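PDB 3F3X: transcriptional regulator, marR family, putative from Sulfolobus solfataricus, which probably binds DNA as a two-subunit assembly and regulates transcription, as other members of the MarR family do. Local coordinates for residues A[6-9]-A[10-14]; A[53-56]-A[57-61]; A[127-130]-A[131-135]. All blocks are in the same frame, centred on the assembly; numbering follows the deposited sequence.

Contact 1: A[6-9]-A[10-14]; sequences EKLQ and LMNTI. With SO4 (sulfate ion), chain B.
Gln9 curls over the next turn of helix 3-33 and crosses Asn12 at about a right angle, bringing its carboxamide against the asparagine amide. ND2 of Asn12 donates to OE1 of Gln9 at 3.0 Å in a nearly straight bond (164°). The acceptor lies in the plane of the asparagine amide, yet the N-H arrives from above the glutamine carbonyl plane and not on a lone pair; the two amide planes are 62° apart. The bend in the glutamine chain (chi2 49°) is what swings the amide back toward Asn12. With OE1 held there, NE2 is turned toward the sulfate and donates to its O4 at 3.0 Å and to a water at 2.9 Å. The same water gives a longer bond to OG1 of Thr13, at 3.3 Å. Thr13 also grips the backbone carbonyl of Gln9 twice: its N and its OG1 reach Gln9 O from opposite faces of the carbonyl plane, at 2.9 Å and 3.0 Å. Asn12 is held at both ends, since its OD1 bonds to Tyr37 of the second subunit. The sulfate, probably from the crystallisation liquor, is completed by Lys16 and by Lys44, Arg59 and Tyr60 of the second subunit. Together these side chains form an anion site at the subunit interface, built on one turn of the long N-terminal helix of a MarR-type dimer.

Contact 2: A[53-56]-A[57-61]; sequences MVYL and ANRYF. With SO4 (sulfate ion), chain C.
The backbone from Met53 winds as a short helix, with i to i+4 bonds such as Ala57 N to Met53 O and Arg59 N to Tyr55 O; Phe61 is the first residue to leave helical angles, with a positive phi of 52°. In a MarR-type winged helix-turn-helix fold this is consistent with the first helix of the motif, the turn after it leading to helix 64-76. Leu56 packs inward against helices 37-48 and 64-76, whereas Tyr55 and Arg59 lie on another side and cross obliquely. The arginine runs out extended, CG anti to the backbone N (chi1 178°), so that its CD comes 3.7 Å from CE2 of Tyr55 and the guanidinium reaches the end of the ring. There NH1 donates to Tyr55 OH at 3.0 Å, with the ring and guanidinium planes 77° apart; NH1 also makes a salt bridge to Glu48. The other edge of the guanidinium holds the sulfate, NE donating to O3 and NH2 to O2, each at 2.9 Å. A leucine in place of Arg59 would probably leave Glu48 without this charge partner, Tyr55 OH without the NH1 donor and the sulfate more weakly held. Lys44, together with Gln9 and Lys16 of the second subunit, completes the anion's shell, and Tyr60 O accepts from Arg19 of that subunit. One face of the Tyr60 ring lies under the arginine chain, CG of Arg59 standing 3.8 Å above the plane, over its centre. Beyond the ring edge, Tyr60 OH bonds to sulfate O2 at 2.6 Å, the same oxygen that Arg59 NH2 holds.

Contact 3: A[127-130]-A[131-135]; sequences ELLE and GLNKI
Gly131 donates its N-H to Glu127 O at 3.1 Å, continuing the regular winding of helix 125-138. Next comes Leu132, whose N bonds to Leu128 O and whose CG lies close to that same oxygen, at 3.2 Å. Its CG stands anti to the carbonyl carbon (chi1 -68°), which lays the branch back along the preceding turn. Asn133 slants over the side chain of Leu129. Its N donates to Leu129 O at 2.9 Å, while its ND2 sits 3.6 Å from the leucine CG, a polar group resting on an aliphatic branch. ND2 is also close to Leu129 O, but the angle is too poor for a hydrogen bond; the OD1 branch instead has a weak bond to Thr13 OG1 of the second subunit. Lys134 N then bonds to Glu130 O at 3.0 Å, and its extended side chain carries NZ away to Asp121 O of the second subunit. Ile135 closes the segment on the buried side. There Leu132 and Ile135 pack on Ile14 and Leu10 of helix 3-33, while Leu128, Leu132 and Ile135 also pack on Leu128, Leu10 and Leu119 of the second subunit, respectively, so this helix is wedged into the dimer interface.

How the contacts relate
The contacts follow one another along the chain, on helices 3-33, 53-60 and 125-138. Contacts 1 and 3, with centres 14 Å apart, touch directly: the N-terminal and C-terminal helices pack together on one side of the chain's centre. Contact 2 belongs to the helix-turn-helix region and touches neither; its centre lies 25 Å from that of contact 1 and 20 Å from that of contact 3. Across the dimer contacts 1 and 2 are bridged, because contact 1 of one subunit and contact 2 of the other bind the same sulfate. The anion site thus joins helix 3-33 of one subunit to the probable DNA-binding region of its mate.

Contact 1: A[6-9]-A[10-14]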
# COMPACT_ATOMS: atom_id res chain seq x y z
N GLU A 6 16.43 -6.33 7.45
CA GLU A 6 15.12 -6.93 7.70
C GLU A 6 13.97 -5.95 7.75
O GLU A 6 12.89 -6.24 7.24
CB GLU A 6 15.14 -7.73 9.00
CG GLU A 6 16.11 -8.88 9.01
CD GLU A 6 16.03 -9.66 10.30
OE1 GLU A 6 16.00 -9.01 11.37
OE2 GLU A 6 16.01 -10.91 10.25
N LYS A 7 14.18 -4.80 8.38
CA LYS A 7 13.11 -3.82 8.49
C LYS A 7 12.70 -3.26 7.13
O LYS A 7 11.51 -3.07 6.86
CB LYS A 7 13.50 -2.71 9.46
CG LYS A 7 13.64 -3.22 10.90
CD LYS A 7 14.04 -2.12 11.87
CE LYS A 7 14.27 -2.70 13.26
NZ LYS A 7 14.72 -1.67 14.25
N LEU A 8 13.68 -3.00 6.27
CA LEU A 8 13.35 -2.49 4.94
C LEU A 8 12.59 -3.56 4.16
O LEU A 8 11.66 -3.25 3.42
CB LEU A 8 14.61 -2.10 4.17
CG LEU A 8 14.35 -1.67 2.71
CD1 LEU A 8 13.29 -0.56 2.67
CD2 LEU A 8 15.65 -1.21 2.07
N GLN A 9 12.99 -4.82 4.34
CA GLN A 9 12.32 -5.90 3.62
C GLN A 9 10.89 -6.02 4.10
O GLN A 9 9.98 -6.36 3.34
CB GLN A 9 13.06 -7.22 3.83
CG GLN A 9 12.66 -8.33 2.86
CD GLN A 9 12.66 -7.87 1.41
OE1 GLN A 9 13.50 -7.07 1.00
NE2 GLN A 9 11.73 -8.39 0.61
N LEU A 10 10.68 -5.71 5.38
CA LEU A 10 9.35 -5.75 5.97
C LEU A 10 8.48 -4.77 5.20
O LEU A 10 7.34 -5.08 4.83
CB LEU A 10 9.44 -5.34 7.44
CG LEU A 10 8.23 -5.61 8.34
CD1 LEU A 10 8.01 -7.11 8.44
CD2 LEU A 10 8.49 -5.02 9.72
N MET A 11 9.02 -3.58 4.95
CA MET A 11 8.30 -2.55 4.22
C MET A 11 8.12 -2.93 2.74
O MET A 11 7.08 -2.63 2.15
CB MET A 11 9.02 -1.21 4.35
CG MET A 11 9.19 -0.74 5.81
SD MET A 11 7.63 -0.58 6.74
CE MET A 11 6.92 0.77 5.92
N ASN A 12 9.12 -3.58 2.15
CA ASN A 12 9.01 -3.99 0.75
C ASN A 12 7.85 -4.96 0.59
O ASN A 12 7.12 -4.91 -0.39
CB ASN A 12 10.29 -4.69 0.27
CG ASN A 12 11.44 -3.73 0.10
OD1 ASN A 12 11.25 -2.57 -0.25
ND2 ASN A 12 12.65 -4.23 0.32
N THR A 13 7.70 -5.86 1.56
CA THR A 13 6.63 -6.85 1.51
C THR A 13 5.27 -6.19 1.74
O THR A 13 4.29 -6.51 1.06
CB THR A 13 6.87 -7.94 2.57
OG1 THR A 13 8.16 -8.52 2.37
CG2 THR A 13 5.80 -9.03 2.48
N ILE A 14 5.21 -5.26 2.68
CA ILE A 14 3.97 -4.56 2.97
C ILE A 14 3.50 -3.82 1.72
O ILE A 14 2.31 -3.76 1.42
CB ILE A 14 4.17 -3.57 4.15
CG1 ILE A 14 4.22 -4.37 5.46
CG2 ILE A 14 3.06 -2.51 4.18
CD1 ILE A 14 4.47 -3.53 6.69
S SO4 B . 11.97 -7.21 -3.20
O1 SO4 B . 11.14 -6.20 -2.51
O2 SO4 B . 12.88 -6.53 -4.13
O3 SO4 B . 11.10 -8.14 -3.94
O4 SO4 B . 12.75 -7.94 -2.19
O HOH W 1 10.37 -10.80 1.56

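Contact 2: A[53-56]-A[57-61]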
# COMPACT_ATOMS: atom_id res chain seq x y z
N MET A 53 -13.37 16.19 7.52
CA MET A 53 -12.61 15.79 6.33
C MET A 53 -11.14 15.60 6.69
O MET A 53 -10.48 14.70 6.17
CB MET A 53 -12.77 16.84 5.23
CG MET A 53 -14.22 17.09 4.82
SD MET A 53 -14.95 15.69 3.94
CE MET A 53 -14.63 16.16 2.25
N VAL A 54 -10.64 16.46 7.57
CA VAL A 54 -9.25 16.37 8.00
C VAL A 54 -9.04 15.08 8.79
O VAL A 54 -8.03 14.39 8.62
CB VAL A 54 -8.86 17.57 8.91
CG1 VAL A 54 -7.48 17.35 9.50
CG2 VAL A 54 -8.89 18.87 8.11
N TYR A 55 -9.99 14.75 9.65
CA TYR A 55 -9.90 13.53 10.44
C TYR A 55 -9.79 12.32 9.52
O TYR A 55 -8.97 11.43 9.77
CB TYR A 55 -11.13 13.35 11.33
CG TYR A 55 -11.14 12.03 12.06
CD1 TYR A 55 -10.60 11.93 13.34
CD2 TYR A 55 -11.67 10.88 11.47
CE1 TYR A 55 -10.59 10.71 14.02
CE2 TYR A 55 -11.66 9.66 12.14
CZ TYR A 55 -11.12 9.59 13.42
OH TYR A 55 -11.11 8.39 14.09
N LEU A 56 -10.61 12.28 8.48
CA LEU A 56 -10.61 11.15 7.55
C LEU A 56 -9.29 11.00 6.79
O LEU A 56 -8.75 9.91 6.70
CB LEU A 56 -11.78 11.27 6.58
CG LEU A 56 -13.16 11.16 7.26
CD1 LEU A 56 -14.25 11.60 6.28
CD2 LEU A 56 -13.38 9.72 7.74
N ALA A 57 -8.79 12.10 6.23
CA ALA A 57 -7.54 12.07 5.49
C ALA A 57 -6.41 11.60 6.40
O ALA A 57 -5.54 10.82 6.00
CB ALA A 57 -7.23 13.45 4.94
N ASN A 58 -6.44 12.09 7.63
CA ASN A 58 -5.45 11.77 8.65
C ASN A 58 -5.44 10.30 9.05
O ASN A 58 -4.39 9.68 9.16
CB ASN A 58 -5.72 12.62 9.89
CG ASN A 58 -4.52 13.41 10.33
OD1 ASN A 58 -3.59 12.87 10.93
ND2 ASN A 58 -4.53 14.70 10.03
N ARG A 59 -6.63 9.75 9.27
CA ARG A 59 -6.76 8.37 9.68
C ARG A 59 -6.40 7.39 8.58
O ARG A 59 -5.80 6.35 8.84
CB ARG A 59 -8.18 8.11 10.19
CG ARG A 59 -8.48 6.66 10.60
CD ARG A 59 -9.80 6.59 11.37
NE ARG A 59 -10.34 5.24 11.45
CZ ARG A 59 -11.44 4.92 12.14
NH1 ARG A 59 -12.10 5.85 12.82
NH2 ARG A 59 -11.89 3.67 12.11
N TYR A 60 -6.75 7.72 7.34
CA TYR A 60 -6.47 6.81 6.24
C TYR A 60 -5.28 7.15 5.37
O TYR A 60 -5.04 6.50 4.35
CB TYR A 60 -7.74 6.64 5.41
CG TYR A 60 -8.84 6.01 6.23
CD1 TYR A 60 -9.94 6.76 6.66
CD2 TYR A 60 -8.72 4.70 6.68
CE1 TYR A 60 -10.89 6.20 7.54
CE2 TYR A 60 -9.65 4.13 7.55
CZ TYR A 60 -10.74 4.89 7.98
OH TYR A 60 -11.64 4.34 8.85
N PHE A 61 -4.52 8.15 5.79
CA PHE A 61 -3.33 8.58 5.05
C PHE A 61 -3.55 8.87 3.57
O PHE A 61 -2.79 8.40 2.72
CB PHE A 61 -2.21 7.54 5.21
CG PHE A 61 -1.68 7.43 6.61
CD1 PHE A 61 -2.41 6.80 7.61
CD2 PHE A 61 -0.44 7.97 6.94
CE1 PHE A 61 -1.92 6.70 8.91
CE2 PHE A 61 0.07 7.88 8.24
CZ PHE A 61 -0.68 7.24 9.23
S SO4 C . -9.81 1.54 10.33
O1 SO4 C . -9.11 0.86 9.22
O2 SO4 C . -11.14 1.97 9.88
O3 SO4 C . -9.04 2.72 10.77
O4 SO4 C . -9.96 0.59 11.45

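Contact 3: A[127-130]-A[131-135]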
# COMPACT_ATOMS: atom_id res chain seq x y z
N GLU A 127 -0.65 -11.30 17.11
CA GLU A 127 0.71 -10.78 17.25
C GLU A 127 1.09 -9.94 16.03
O GLU A 127 1.75 -8.91 16.17
CB GLU A 127 1.70 -11.94 17.41
CG GLU A 127 1.53 -12.70 18.71
CD GLU A 127 2.46 -13.89 18.85
OE1 GLU A 127 3.38 -14.05 18.00
OE2 GLU A 127 2.29 -14.66 19.82
N LEU A 128 0.69 -10.37 14.84
CA LEU A 128 0.99 -9.62 13.63
C LEU A 128 0.28 -8.27 13.69
O LEU A 128 0.82 -7.25 13.26
CB LEU A 128 0.52 -10.39 12.39
CG LEU A 128 1.24 -11.70 12.06
CD1 LEU A 128 0.59 -12.35 10.84
CD2 LEU A 128 2.72 -11.44 11.81
N LEU A 129 -0.94 -8.28 14.23
CA LEU A 129 -1.74 -7.07 14.35
C LEU A 129 -1.06 -6.05 15.26
O LEU A 129 -1.01 -4.86 14.93
CB LEU A 129 -3.13 -7.42 14.90
CG LEU A 129 -4.17 -6.30 14.88
CD1 LEU A 129 -4.28 -5.71 13.48
CD2 LEU A 129 -5.50 -6.87 15.34
N GLU A 130 -0.53 -6.51 16.39
CA GLU A 130 0.14 -5.59 17.31
C GLU A 130 1.39 -5.03 16.65
O GLU A 130 1.66 -3.83 16.74
CB GLU A 130 0.55 -6.30 18.60
CG GLU A 130 -0.60 -6.85 19.41
CD GLU A 130 -0.19 -7.17 20.83
OE1 GLU A 130 -0.96 -7.88 21.52
OE2 GLU A 130 0.89 -6.70 21.27
N GLY A 131 2.17 -5.89 16.01
CA GLY A 131 3.38 -5.44 15.35
C GLY A 131 3.07 -4.39 14.29
O GLY A 131 3.71 -3.34 14.24
N LEU A 132 2.08 -4.67 13.45
CA LEU A 132 1.70 -3.73 12.41
C LEU A 132 1.17 -2.42 12.99
O LEU A 132 1.48 -1.35 12.47
CB LEU A 132 0.67 -4.37 11.47
CG LEU A 132 1.23 -5.52 10.62
CD1 LEU A 132 0.13 -6.12 9.77
CD2 LEU A 132 2.37 -5.00 9.74
N ASN A 133 0.37 -2.49 14.05
CA ASN A 133 -0.14 -1.25 14.65
C ASN A 133 1.02 -0.39 15.15
O ASN A 133 1.03 0.82 14.96
CB ASN A 133 -1.11 -1.55 15.79
CG ASN A 133 -2.43 -2.10 15.30
OD1 ASN A 133 -2.96 -1.67 14.27
ND2 ASN A 133 -2.98 -3.06 16.04
N LYS A 134 1.99 -1.02 15.79
CA LYS A 134 3.13 -0.26 16.29
C LYS A 134 3.89 0.38 15.12
O LYS A 134 4.24 1.56 15.17
CB LYS A 134 4.07 -1.16 17.10
CG LYS A 134 5.16 -0.37 17.81
CD LYS A 134 5.94 -1.24 18.79
CE LYS A 134 6.93 -0.39 19.59
NZ LYS A 134 7.65 -1.19 20.64
N ILE A 135 4.13 -0.40 14.08
CA ILE A 135 4.83 0.12 12.91
C ILE A 135 4.10 1.34 12.35
O ILE A 135 4.72 2.38 12.07
CB ILE A 135 4.95 -0.97 11.81
CG1 ILE A 135 6.00 -1.99 12.22
CG2 ILE A 135 5.30 -0.33 10.47
CD1 ILE A 135 6.07 -3.20 11.32